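Adhesion and penetration protein autotransporter (Haemophilus influenzae, PDB 3SYJ) promotes adherence, host-cell invasion and bacterial aggregation through this secreted passenger domain, which is probably also a serine protease. Local coordinates at residues A[391-397]-A[411-417]; A[418-424]-A[444-450]; A[432-436]-A[461-466]; A[481-485]-A[508-512]. One frame throughout, in Å; residues are numbered along the deposited sequence.

How the contacts relate
All four contacts join coils of the beta-helix of the passenger domain. Contacts 1 and 3 share a stack of parallel strands, with 411-414 pairing next with 430-433, and Val-414 and Ile-432 probably bond through their backbones. Contact 2 lies on a second parallel stack; its Phe-446 touches Val-414 of contact 1. All are partly buried, with Leu-412, Trp-394, Phe-446 and Ile-424 inside and Glu-419 and Gln-508 exposed. Contact 1 is a regular ladder, contact 2 mixes backbone bonds with side-chain bonds of its turns, contact 3 sets turn side chains around one backbone hydrogen bond, Asn-461 N to Leu-433 O, and contact 4 depends on apolar packing. Contacts 3 and 4 meet where Asp-463 packs on His-485.

Contact 1. Residues A[391-397]-A[411-417]; sequences TVTWKVN and TLHVQAK
Parallel beta pairing between neighbouring coils of the passenger-domain beta-helix joins strand 391-394 to strand 411-414, one rung above the other in register. Four backbone hydrogen bonds make the ladder: Val-392 N to Thr-411 O, His-413 N to Val-392 O, Trp-394 N to His-413 O (2.8 Å) and Gln-415 N to Trp-394 O (2.8 Å). Thr-391 stacks on its like, Thr-411, and apolar Val-392 on Leu-412. On one face Thr-391 and Thr-411 lie side by side pointing the same way, with OG1 of Thr-391 3.9 Å from CB of Thr-411. The other face is buried and apolar. There the CD2 branch of Leu-412 reaches across to CB of Trp-394 at 3.5 Å and to CG1 of Val-392 at 4.1 Å. Trp-394 CG stands anti to the backbone N (chi1 -169°), which carries the indole away from the partner strand, toward Leu-363 and Phe-365 of strand 363-366. Strands 369-373 and 430-433 continue the stack beyond the pair. Past the strands the segments stay close: Ala-416 CB sits 3.3 Å from Lys-395 O, and one water bridges the turns, donating to Lys-395 O (2.9 Å) and accepting from Lys-417 N (2.8 Å).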
loop_
_atom_site.group_PDB
_atom_site.type_symbol
_atom_site.label_atom_id
_atom_site.label_comp_id
_atom_site.label_asym_id
_atom_site.label_seq_id
_atom_site.Cartn_x
_atom_site.Cartn_y
_atom_site.Cartn_z
ATOM N N THR A 391 0.353 -50.791 25.076
ATOM C CA THR A 391 1.232 -50.046 25.961
ATOM C C THR A 391 1.715 -50.950 27.083
ATOM O O THR A 391 0.923 -51.637 27.737
ATOM C CB THR A 391 0.553 -48.783 26.559
ATOM O OG1 THR A 391 0.174 -47.880 25.508
ATOM C CG2 THR A 391 1.502 -48.064 27.503
ATOM N N VAL A 392 3.024 -50.964 27.290
ATOM C CA VAL A 392 3.603 -51.755 28.355
ATOM C C VAL A 392 4.249 -50.821 29.358
ATOM O O VAL A 392 5.259 -50.189 29.067
ATOM C CB VAL A 392 4.634 -52.784 27.832
ATOM C CG1 VAL A 392 5.343 -53.463 28.998
ATOM C CG2 VAL A 392 3.952 -53.824 26.966
ATOM N N THR A 393 3.633 -50.715 30.533
ATOM C CA THR A 393 4.186 -49.917 31.612
ATOM C C THR A 393 5.316 -50.694 32.282
ATOM O O THR A 393 5.077 -51.704 32.942
ATOM C CB THR A 393 3.103 -49.548 32.616
ATOM O OG1 THR A 393 2.014 -48.927 31.923
ATOM C CG2 THR A 393 3.651 -48.578 33.655
ATOM N N TRP A 394 6.544 -50.223 32.088
ATOM C CA TRP A 394 7.740 -50.977 32.448
ATOM C C TRP A 394 8.390 -50.379 33.686
ATOM O O TRP A 394 9.033 -49.338 33.611
ATOM C CB TRP A 394 8.727 -50.963 31.273
ATOM C CG TRP A 394 9.887 -51.911 31.414
ATOM C CD1 TRP A 394 11.161 -51.595 31.785
ATOM C CD2 TRP A 394 9.880 -53.326 31.176
ATOM N NE1 TRP A 394 11.944 -52.724 31.798
ATOM C CE2 TRP A 394 11.179 -53.802 31.433
ATOM C CE3 TRP A 394 8.897 -54.238 30.777
ATOM C CZ2 TRP A 394 11.523 -55.145 31.307
ATOM C CZ3 TRP A 394 9.238 -55.569 30.656
ATOM C CH2 TRP A 394 10.540 -56.010 30.921
ATOM N N LYS A 395 8.219 -51.035 34.830
ATOM C CA LYS A 395 8.683 -50.466 36.094
ATOM C C LYS A 395 9.920 -51.179 36.630
ATOM O O LYS A 395 10.254 -51.074 37.810
ATOM C CB LYS A 395 7.557 -50.491 37.127
ATOM C CG LYS A 395 6.383 -49.609 36.738
ATOM C CD LYS A 395 5.207 -49.737 37.699
ATOM C CE LYS A 395 4.066 -48.827 37.265
ATOM N NZ LYS A 395 2.794 -49.085 38.002
ATOM N N VAL A 396 10.604 -51.896 35.748
ATOM C CA VAL A 396 11.738 -52.717 36.137
ATOM C C VAL A 396 13.027 -52.149 35.573
ATOM O O VAL A 396 13.115 -51.868 34.378
ATOM C CB VAL A 396 11.542 -54.153 35.647
ATOM C CG1 VAL A 396 12.788 -54.963 35.867
ATOM C CG2 VAL A 396 10.378 -54.779 36.384
ATOM N N ASN A 397 14.026 -51.972 36.430
ATOM C CA ASN A 397 15.297 -51.409 35.988
ATOM C C ASN A 397 16.111 -52.380 35.139
ATOM O O ASN A 397 15.758 -53.550 34.999
ATOM C CB ASN A 397 16.132 -50.955 37.182
ATOM C CG ASN A 397 15.710 -49.601 37.703
ATOM O OD1 ASN A 397 15.611 -49.404 38.917
ATOM N ND2 ASN A 397 15.454 -48.659 36.795
ATOM N N THR A 411 4.079 -49.078 22.531
ATOM C CA THR A 411 4.711 -48.163 23.483
ATOM C C THR A 411 5.318 -48.856 24.713
ATOM O O THR A 411 4.741 -49.789 25.263
ATOM C CB THR A 411 3.709 -47.086 23.949
ATOM O OG1 THR A 411 3.290 -46.311 22.818
ATOM C CG2 THR A 411 4.335 -46.170 24.984
ATOM N N LEU A 412 6.492 -48.392 25.121
ATOM C CA LEU A 412 7.146 -48.850 26.337
ATOM C C LEU A 412 7.182 -47.644 27.254
ATOM O O LEU A 412 7.938 -46.709 27.017
ATOM C CB LEU A 412 8.587 -49.264 26.044
ATOM C CG LEU A 412 9.224 -50.481 26.719
ATOM C CD1 LEU A 412 10.616 -50.126 27.240
ATOM C CD2 LEU A 412 8.373 -51.034 27.831
ATOM N N HIS A 413 6.357 -47.650 28.291
ATOM C CA HIS A 413 6.321 -46.536 29.227
ATOM C C HIS A 413 7.259 -46.841 30.396
ATOM O O HIS A 413 6.899 -47.565 31.313
ATOM C CB HIS A 413 4.875 -46.302 29.690
ATOM C CG HIS A 413 4.713 -45.185 30.672
ATOM N ND1 HIS A 413 5.677 -44.223 30.874
ATOM C CD2 HIS A 413 3.682 -44.857 31.486
ATOM C CE1 HIS A 413 5.257 -43.362 31.784
ATOM N NE2 HIS A 413 4.048 -43.725 32.172
ATOM N N VAL A 414 8.471 -46.302 30.344
ATOM C CA VAL A 414 9.474 -46.572 31.376
ATOM C C VAL A 414 9.189 -45.790 32.653
ATOM O O VAL A 414 9.115 -44.556 32.641
ATOM C CB VAL A 414 10.891 -46.230 30.882
ATOM C CG1 VAL A 414 11.928 -46.447 31.989
ATOM C CG2 VAL A 414 11.221 -47.062 29.668
ATOM N N GLN A 415 9.040 -46.513 33.757
ATOM C CA GLN A 415 8.617 -45.900 35.006
ATOM C C GLN A 415 9.213 -46.616 36.218
ATOM O O GLN A 415 8.555 -46.756 37.249
ATOM C CB GLN A 415 7.086 -45.922 35.086
ATOM C CG GLN A 415 6.464 -44.694 35.715
ATOM C CD GLN A 415 4.945 -44.727 35.646
ATOM O OE1 GLN A 415 4.303 -43.733 35.300
ATOM N NE2 GLN A 415 4.365 -45.880 35.967
ATOM N N ALA A 416 10.454 -47.074 36.096
ATOM C CA ALA A 416 11.120 -47.727 37.217
ATOM C C ALA A 416 11.671 -46.696 38.210
ATOM O O ALA A 416 11.578 -45.488 37.979
ATOM C CB ALA A 416 12.232 -48.632 36.709
ATOM N N LYS A 417 12.250 -47.171 39.309
ATOM C CA LYS A 417 12.714 -46.275 40.364
ATOM C C LYS A 417 14.219 -46.190 40.465
ATOM O O LYS A 417 14.919 -47.203 40.405
ATOM C CB LYS A 417 12.148 -46.683 41.732
ATOM C CG LYS A 417 10.734 -46.163 42.000
ATOM C CD LYS A 417 10.245 -46.510 43.408
ATOM C CE LYS A 417 11.066 -45.809 44.484
ATOM N NZ LYS A 417 10.471 -45.982 45.849
HETATM O O HOH W 1 11.977 -49.900 39.809
#

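Contact 2. Residues A[418-424]-A[444-450]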
loop_
_atom_site.group_PDB
_atom_site.type_symbol
_atom_site.label_atom_id
_atom_site.label_comp_id
_atom_site.label_asym_id
_atom_site.label_seq_id
_atom_site.Cartn_x
_atom_site.Cartn_y
_atom_site.Cartn_z
ATOM N N GLY A 418 14.705 -44.969 40.644
ATOM C CA GLY A 418 16.109 -44.736 40.904
ATOM C C GLY A 418 16.951 -44.557 39.658
ATOM O O GLY A 418 16.460 -44.163 38.598
ATOM N N GLU A 419 18.235 -44.851 39.800
ATOM C CA GLU A 419 19.181 -44.720 38.700
ATOM C C GLU A 419 19.305 -46.038 37.968
ATOM O O GLU A 419 19.943 -46.965 38.457
ATOM C CB GLU A 419 20.551 -44.312 39.235
ATOM C CG GLU A 419 21.679 -44.501 38.237
ATOM C CD GLU A 419 23.049 -44.352 38.873
ATOM O OE1 GLU A 419 23.115 -44.138 40.106
ATOM O OE2 GLU A 419 24.061 -44.451 38.143
ATOM N N ASN A 420 18.684 -46.134 36.798
ATOM C CA ASN A 420 18.859 -47.315 35.971
ATOM C C ASN A 420 20.215 -47.238 35.312
ATOM O O ASN A 420 20.559 -46.231 34.686
ATOM C CB ASN A 420 17.778 -47.421 34.904
ATOM C CG ASN A 420 18.048 -48.545 33.920
ATOM O OD1 ASN A 420 18.560 -49.605 34.291
ATOM N ND2 ASN A 420 17.705 -48.319 32.658
ATOM N N LYS A 421 21.006 -48.285 35.460
ATOM C CA LYS A 421 22.342 -48.235 34.903
ATOM C C LYS A 421 22.427 -48.837 33.494
ATOM O O LYS A 421 23.426 -48.656 32.800
ATOM C CB LYS A 421 23.357 -48.841 35.867
ATOM C CG LYS A 421 23.987 -47.802 36.780
ATOM C CD LYS A 421 24.813 -48.442 37.875
ATOM C CE LYS A 421 23.915 -49.100 38.912
ATOM N NZ LYS A 421 24.686 -49.562 40.099
ATOM N N GLY A 422 21.367 -49.523 33.066
ATOM C CA GLY A 422 21.302 -50.045 31.714
ATOM C C GLY A 422 21.072 -48.929 30.711
ATOM O O GLY A 422 20.654 -47.825 31.075
ATOM N N SER A 423 21.347 -49.205 29.443
ATOM C CA SER A 423 21.025 -48.249 28.386
ATOM C C SER A 423 19.910 -48.788 27.490
ATOM O O SER A 423 19.332 -49.836 27.765
ATOM C CB SER A 423 22.270 -47.916 27.562
ATOM O OG SER A 423 22.791 -49.086 26.954
ATOM N N ILE A 424 19.602 -48.070 26.420
ATOM C CA ILE A 424 18.531 -48.500 25.530
ATOM C C ILE A 424 18.771 -48.119 24.074
ATOM O O ILE A 424 19.335 -47.058 23.777
ATOM C CB ILE A 424 17.169 -47.936 25.984
ATOM C CG1 ILE A 424 16.024 -48.511 25.138
ATOM C CG2 ILE A 424 17.184 -46.418 25.925
ATOM C CD1 ILE A 424 14.658 -48.396 25.784
ATOM N N GLN A 444 17.201 -41.687 36.954
ATOM C CA GLN A 444 17.805 -41.793 35.621
ATOM C C GLN A 444 17.150 -42.921 34.840
ATOM O O GLN A 444 17.128 -44.069 35.296
ATOM C CB GLN A 444 19.313 -42.026 35.716
ATOM C CG GLN A 444 19.986 -42.342 34.381
ATOM C CD GLN A 444 21.484 -42.550 34.519
ATOM O OE1 GLN A 444 21.966 -43.683 34.600
ATOM N NE2 GLN A 444 22.228 -41.457 34.568
ATOM N N ALA A 445 16.603 -42.595 33.673
ATOM C CA ALA A 445 15.902 -43.590 32.862
ATOM C C ALA A 445 16.850 -44.613 32.251
ATOM O O ALA A 445 16.591 -45.810 32.295
ATOM C CB ALA A 445 15.083 -42.910 31.788
ATOM N N PHE A 446 17.949 -44.126 31.679
ATOM C CA PHE A 446 18.975 -44.979 31.081
ATOM C C PHE A 446 20.328 -44.272 31.129
ATOM O O PHE A 446 20.393 -43.045 31.135
ATOM C CB PHE A 446 18.618 -45.340 29.634
ATOM C CG PHE A 446 17.313 -46.083 29.492
ATOM C CD1 PHE A 446 17.253 -47.456 29.695
ATOM C CD2 PHE A 446 16.152 -45.407 29.156
ATOM C CE1 PHE A 446 16.053 -48.143 29.563
ATOM C CE2 PHE A 446 14.951 -46.079 29.034
ATOM C CZ PHE A 446 14.899 -47.450 29.234
ATOM N N SER A 447 21.408 -45.038 31.169
ATOM C CA SER A 447 22.735 -44.437 31.171
ATOM C C SER A 447 23.101 -43.943 29.776
ATOM O O SER A 447 24.076 -43.220 29.602
ATOM C CB SER A 447 23.774 -45.443 31.643
ATOM O OG SER A 447 23.801 -46.550 30.766
ATOM N N GLU A 448 22.310 -44.335 28.784
ATOM C CA GLU A 448 22.582 -43.989 27.395
ATOM C C GLU A 448 21.358 -44.355 26.558
ATOM O O GLU A 448 20.759 -45.415 26.755
ATOM C CB GLU A 448 23.819 -44.747 26.909
ATOM C CG GLU A 448 24.367 -44.304 25.568
ATOM C CD GLU A 448 25.695 -44.977 25.230
ATOM O OE1 GLU A 448 25.764 -46.229 25.263
ATOM O OE2 GLU A 448 26.670 -44.251 24.928
ATOM N N ILE A 449 20.986 -43.475 25.632
ATOM C CA ILE A 449 19.763 -43.653 24.844
ATOM C C ILE A 449 20.017 -43.345 23.371
ATOM O O ILE A 449 20.506 -42.269 23.033
ATOM C CB ILE A 449 18.613 -42.742 25.358
ATOM C CG1 ILE A 449 18.305 -43.019 26.832
ATOM C CG2 ILE A 449 17.360 -42.913 24.515
ATOM C CD1 ILE A 449 17.475 -41.926 27.495
ATOM N N GLY A 450 19.698 -44.298 22.497
ATOM C CA GLY A 450 19.844 -44.089 21.071
ATOM C C GLY A 450 18.543 -44.306 20.316
ATOM O O GLY A 450 17.758 -45.191 20.654
HETATM O O HOH W 2 24.158 -48.342 24.662
#
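Asn-420 ties the two turns together through its side-chain amide: ND2 donates to Ala-445 O at 2.8 Å, nearly straight at 168° and with the acceptor in the amide plane. Its OD1 accepts from Gly-422 N in an Asx turn and also from Gly-398 N of the preceding coil, so both ends of the amide are engaged and its rotation is fixed. Beside it, Asn-420 N bonds to Gln-444 O and Gln-444 N to Gly-418 O. Ser-447 grips the next bend twice, OG donating to Lys-421 O (3.0 Å) from above the carbonyl plane and N donating to Gly-422 O (2.9 Å). Further on, Ile-424 N to Glu-448 O and Gly-450 N to Ile-424 O begin the parallel ladder. A water links Ser-423 OG to Glu-448 OE1. Inward, CG2 of Ile-424 lies over one face of the Phe-446 ring, 3.6 Å from its centroid in a CH-pi contact, while Gly-422 O approaches the ring edge in plane. The same methyl meets CG1 of Ile-449 at 3.7 Å. Leu-433 also packs against Phe-446 and Ile-449. Stacked turns leading into parallel strands 423-427 and 449-452, with aligned isoleucines facing inward, are characteristic of a right-handed parallel beta-helix.

Contact 3. Residues A[432-436]-A[461-466]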
loop_
_atom_site.group_PDB
_atom_site.type_symbol
_atom_site.label_atom_id
_atom_site.label_comp_id
_atom_site.label_asym_id
_atom_site.label_seq_id
_atom_site.Cartn_x
_atom_site.Cartn_y
_atom_site.Cartn_z
ATOM N N ILE A 432 8.348 -43.944 26.325
ATOM C CA ILE A 432 8.090 -42.769 27.147
ATOM C C ILE A 432 8.979 -42.849 28.379
ATOM O O ILE A 432 9.008 -43.873 29.060
ATOM C CB ILE A 432 6.612 -42.706 27.587
ATOM C CG1 ILE A 432 5.694 -42.646 26.361
ATOM C CG2 ILE A 432 6.382 -41.521 28.491
ATOM C CD1 ILE A 432 4.213 -42.752 26.693
ATOM N N LEU A 433 9.717 -41.780 28.652
ATOM C CA LEU A 433 10.603 -41.745 29.809
ATOM C C LEU A 433 9.930 -41.072 30.989
ATOM O O LEU A 433 9.652 -39.874 30.952
ATOM C CB LEU A 433 11.889 -40.992 29.484
ATOM C CG LEU A 433 12.676 -41.501 28.277
ATOM C CD1 LEU A 433 13.904 -40.629 28.064
ATOM C CD2 LEU A 433 13.057 -42.964 28.491
ATOM N N GLU A 434 9.674 -41.851 32.035
ATOM C CA GLU A 434 9.173 -41.297 33.287
ATOM C C GLU A 434 9.716 -42.038 34.512
ATOM O O GLU A 434 8.943 -42.439 35.381
ATOM C CB GLU A 434 7.633 -41.289 33.306
ATOM C CG GLU A 434 7.049 -40.147 34.143
ATOM C CD GLU A 434 5.536 -40.185 34.273
ATOM O OE1 GLU A 434 4.879 -40.961 33.550
ATOM O OE2 GLU A 434 5.002 -39.426 35.109
ATOM N N GLN A 435 11.034 -42.226 34.586
ATOM C CA GLN A 435 11.635 -42.823 35.776
ATOM C C GLN A 435 11.227 -42.016 36.985
ATOM O O GLN A 435 11.175 -40.787 36.917
ATOM C CB GLN A 435 13.162 -42.805 35.717
ATOM C CG GLN A 435 13.786 -43.943 34.975
ATOM C CD GLN A 435 13.804 -45.238 35.747
ATOM O OE1 GLN A 435 14.548 -45.410 36.716
ATOM N NE2 GLN A 435 13.009 -46.173 35.296
ATOM N N GLN A 436 10.967 -42.714 38.087
ATOM C CA GLN A 436 10.697 -42.084 39.374
ATOM C C GLN A 436 11.965 -42.030 40.214
ATOM O O GLN A 436 12.759 -42.969 40.209
ATOM C CB GLN A 436 9.663 -42.889 40.153
ATOM C CG GLN A 436 8.553 -43.499 39.327
ATOM C CD GLN A 436 7.490 -42.496 38.941
ATOM O OE1 GLN A 436 7.716 -41.625 38.100
ATOM N NE2 GLN A 436 6.313 -42.623 39.546
ATOM N N ASN A 461 8.300 -37.503 29.533
ATOM C CA ASN A 461 7.217 -37.207 30.460
ATOM C C ASN A 461 7.717 -36.657 31.787
ATOM O O ASN A 461 6.983 -36.642 32.766
ATOM C CB ASN A 461 6.337 -38.437 30.690
ATOM C CG ASN A 461 5.239 -38.569 29.651
ATOM O OD1 ASN A 461 4.213 -39.194 29.900
ATOM N ND2 ASN A 461 5.447 -37.970 28.483
ATOM N N ASP A 462 8.964 -36.196 31.810
ATOM C CA ASP A 462 9.557 -35.639 33.024
ATOM C C ASP A 462 10.900 -34.996 32.710
ATOM O O ASP A 462 11.449 -35.182 31.617
ATOM C CB ASP A 462 9.723 -36.732 34.088
ATOM C CG ASP A 462 10.032 -36.170 35.479
ATOM O OD1 ASP A 462 9.916 -34.943 35.695
ATOM O OD2 ASP A 462 10.395 -36.969 36.369
ATOM N N ASP A 463 11.426 -34.229 33.661
ATOM C CA ASP A 463 12.742 -33.625 33.507
ATOM C C ASP A 463 13.824 -34.531 34.080
ATOM O O ASP A 463 13.536 -35.490 34.800
ATOM C CB ASP A 463 12.806 -32.254 34.177
ATOM C CG ASP A 463 11.775 -31.291 33.632
ATOM O OD1 ASP A 463 11.632 -31.195 32.395
ATOM O OD2 ASP A 463 11.102 -30.620 34.440
ATOM N N LYS A 464 15.069 -34.222 33.733
ATOM C CA LYS A 464 16.226 -34.911 34.269
ATOM C C LYS A 464 16.103 -36.424 34.188
ATOM O O LYS A 464 16.258 -37.112 35.190
ATOM C CB LYS A 464 16.445 -34.491 35.719
ATOM C CG LYS A 464 16.566 -33.003 35.892
ATOM C CD LYS A 464 17.323 -32.683 37.161
ATOM C CE LYS A 464 18.040 -31.347 37.045
ATOM N NZ LYS A 464 19.349 -31.367 37.772
ATOM N N GLN A 465 15.842 -36.939 32.992
ATOM C CA GLN A 465 15.641 -38.374 32.799
ATOM C C GLN A 465 16.900 -39.056 32.303
ATOM O O GLN A 465 17.057 -40.276 32.422
ATOM C CB GLN A 465 14.499 -38.625 31.812
ATOM C CG GLN A 465 13.129 -38.327 32.376
ATOM C CD GLN A 465 12.693 -39.359 33.393
ATOM O OE1 GLN A 465 12.275 -39.025 34.512
ATOM N NE2 GLN A 465 12.793 -40.627 33.016
ATOM N N PHE A 466 17.791 -38.259 31.730
ATOM C CA PHE A 466 19.023 -38.777 31.174
ATOM C C PHE A 466 19.995 -37.636 30.962
ATOM O O PHE A 466 19.611 -36.470 30.941
ATOM C CB PHE A 466 18.764 -39.465 29.833
ATOM C CG PHE A 466 18.203 -38.544 28.789
ATOM C CD1 PHE A 466 19.046 -37.844 27.932
ATOM C CD2 PHE A 466 16.837 -38.363 28.668
ATOM C CE1 PHE A 466 18.533 -36.984 26.969
ATOM C CE2 PHE A 466 16.320 -37.506 27.713
ATOM C CZ PHE A 466 17.173 -36.821 26.858
HETATM O O HOH W 3 9.736 -39.000 37.677
#
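Ile-432 and Asn-461 meet side chain to side chain at the end of the strand pairing, where the CG2 methyl of Ile-432 rests 3.4 Å from the amide carbon CG of Asn-461. Next to this pair, Asn-461 N donates to Leu-433 O at 3.1 Å, a backbone hydrogen bond between the two segments. Glu-434 runs obliquely past Asn-461, its CG 3.9 Å from Asn-461 CB.

On the buried flank, Leu-433 and Phe-466 cross at about a right angle, with CD1 of the leucine 3.8 Å from CD2 of the ring. Phe-466 CG lies between the backbone N and the carbonyl carbon (chi1 61°), which swings the ring back to this methyl; Leu-460 and Ile-449 pack there too. Gln-465 is bent at chi2 (-72°), folding its amide end against the backbone and CB of Gln-435. Ala-445 lies alongside.

Asp-462 comes near the backbone of Gln-435, its OD2 3.9 Å from Gln-435 O, and the carboxylate forms a salt bridge with Lys-443. That lysine probably offsets the negative charge of Asp-462 and eases any repulsion from Glu-434, whose OE2 lies 6.1 Å from Asp-462 OD2. The chemistry implies a turn joined to the next coil by a backbone bond, with the polar side chains of Asn-461 and Glu-434 packed through their carbons. Carbon packing thus runs along both flanks, but apolar side chains meet each other only at Leu-433 and Phe-466.

Contact 4. Residues A[481-485]-A[508-512]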
loop_
_atom_site.group_PDB
_atom_site.type_symbol
_atom_site.label_atom_id
_atom_site.label_comp_id
_atom_site.label_asym_id
_atom_site.label_seq_id
_atom_site.Cartn_x
_atom_site.Cartn_y
_atom_site.Cartn_z
ATOM N N ASP A 481 10.701 -36.555 21.034
ATOM C CA ASP A 481 9.559 -35.682 21.308
ATOM C C ASP A 481 9.687 -35.083 22.702
ATOM O O ASP A 481 9.439 -35.754 23.704
ATOM C CB ASP A 481 8.235 -36.449 21.172
ATOM C CG ASP A 481 7.034 -35.637 21.647
ATOM O OD1 ASP A 481 7.091 -34.389 21.599
ATOM O OD2 ASP A 481 6.026 -36.250 22.066
ATOM N N LEU A 482 10.078 -33.813 22.746
ATOM C CA LEU A 482 10.290 -33.093 23.993
ATOM C C LEU A 482 9.012 -32.963 24.820
ATOM O O LEU A 482 9.065 -32.716 26.028
ATOM C CB LEU A 482 10.847 -31.706 23.689
ATOM C CG LEU A 482 12.160 -31.713 22.911
ATOM C CD1 LEU A 482 12.620 -30.300 22.736
ATOM C CD2 LEU A 482 13.195 -32.530 23.663
ATOM N N ASN A 483 7.868 -33.110 24.160
ATOM C CA ASN A 483 6.589 -33.132 24.847
ATOM C C ASN A 483 6.491 -32.051 25.910
ATOM O O ASN A 483 6.142 -32.331 27.057
ATOM C CB ASN A 483 6.368 -34.503 25.479
ATOM C CG ASN A 483 4.996 -34.641 26.119
ATOM O OD1 ASN A 483 4.053 -33.940 25.746
ATOM N ND2 ASN A 483 4.880 -35.547 27.089
ATOM N N GLY A 484 6.825 -30.820 25.528
ATOM C CA GLY A 484 6.671 -29.673 26.404
ATOM C C GLY A 484 7.815 -29.447 27.367
ATOM O O GLY A 484 7.752 -28.561 28.216
ATOM N N HIS A 485 8.867 -30.245 27.248
ATOM C CA HIS A 485 10.003 -30.119 28.154
ATOM C C HIS A 485 11.162 -29.415 27.466
ATOM O O HIS A 485 11.173 -29.268 26.248
ATOM C CB HIS A 485 10.443 -31.497 28.646
ATOM C CG HIS A 485 9.468 -32.148 29.576
ATOM N ND1 HIS A 485 8.401 -32.899 29.131
ATOM C CD2 HIS A 485 9.400 -32.160 30.928
ATOM C CE1 HIS A 485 7.717 -33.344 30.170
ATOM N NE2 HIS A 485 8.304 -32.913 31.272
ATOM N N GLN A 508 1.991 -27.128 25.698
ATOM C CA GLN A 508 3.194 -26.556 26.284
ATOM C C GLN A 508 4.315 -26.427 25.262
ATOM O O GLN A 508 4.615 -27.374 24.545
ATOM C CB GLN A 508 3.668 -27.418 27.449
ATOM C CG GLN A 508 2.832 -27.288 28.695
ATOM C CD GLN A 508 3.575 -27.775 29.912
ATOM O OE1 GLN A 508 3.648 -27.084 30.929
ATOM N NE2 GLN A 508 4.163 -28.967 29.808
ATOM N N ALA A 509 4.939 -25.256 25.203
ATOM C CA ALA A 509 6.086 -25.056 24.327
ATOM C C ALA A 509 7.302 -25.830 24.838
ATOM O O ALA A 509 7.287 -26.367 25.945
ATOM C CB ALA A 509 6.412 -23.582 24.203
ATOM N N ALA A 510 8.346 -25.897 24.019
ATOM C CA ALA A 510 9.583 -26.570 24.400
ATOM C C ALA A 510 10.787 -25.798 23.867
ATOM O O ALA A 510 10.688 -25.107 22.855
ATOM C CB ALA A 510 9.591 -28.009 23.888
ATOM N N ASN A 511 11.914 -25.891 24.560
ATOM C CA ASN A 511 13.133 -25.255 24.078
ATOM C C ASN A 511 14.296 -26.234 24.007
ATOM O O ASN A 511 14.472 -27.053 24.901
ATOM C CB ASN A 511 13.519 -24.079 24.971
ATOM C CG ASN A 511 12.400 -23.067 25.121
ATOM O OD1 ASN A 511 11.780 -22.653 24.140
ATOM N ND2 ASN A 511 12.136 -22.666 26.357
ATOM N N VAL A 512 15.076 -26.156 22.933
ATOM C CA VAL A 512 16.358 -26.842 22.880
ATOM C C VAL A 512 17.458 -25.796 22.826
ATOM O O VAL A 512 17.474 -24.938 21.945
ATOM C CB VAL A 512 16.492 -27.759 21.641
ATOM C CG1 VAL A 512 17.764 -28.597 21.734
ATOM C CG2 VAL A 512 15.291 -28.662 21.502
#
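Leu-482 and Val-512 cross at about a right angle, with CD1 of the leucine only 3.4 Å from CG2 of the valine, tighter than usual for two methyls. Leu-482 CG is anti to the carbonyl carbon (chi1 -58°), and the extended chain beyond it carries CD1 to the valine. Behind this tip, Leu-482 CB faces the methyl of Ala-510 at 3.9 Å, and that methyl also sits 3.1 Å from His-485 O. The leucine thus lies along the inner side of the 508-512 segment.

A type I' turn from Leu-482 to His-485 orients the rest. His-485 points away from the partner segment; its ND1 and N both donate to Leu-482 O, the ND1 bond of 3.2 Å lying in the ring and carbonyl planes. Gly-484 supplies the close backbone approach, its CA 3.4 Å from Ala-509 O and 3.9 Å from Gln-508 CB. Just before the turn, Asp-481 OD1 accepts from Asn-483 N in an Asx turn and from His-504 N outside it. In the beta-helix, this bend follows strand 478-481 and leads into 487-489, which pairs in parallel with strand 510-514; Ile-501 of strand 499-502 and Leu-555 of strand 555-559 complete the packing around Leu-482 and Val-512.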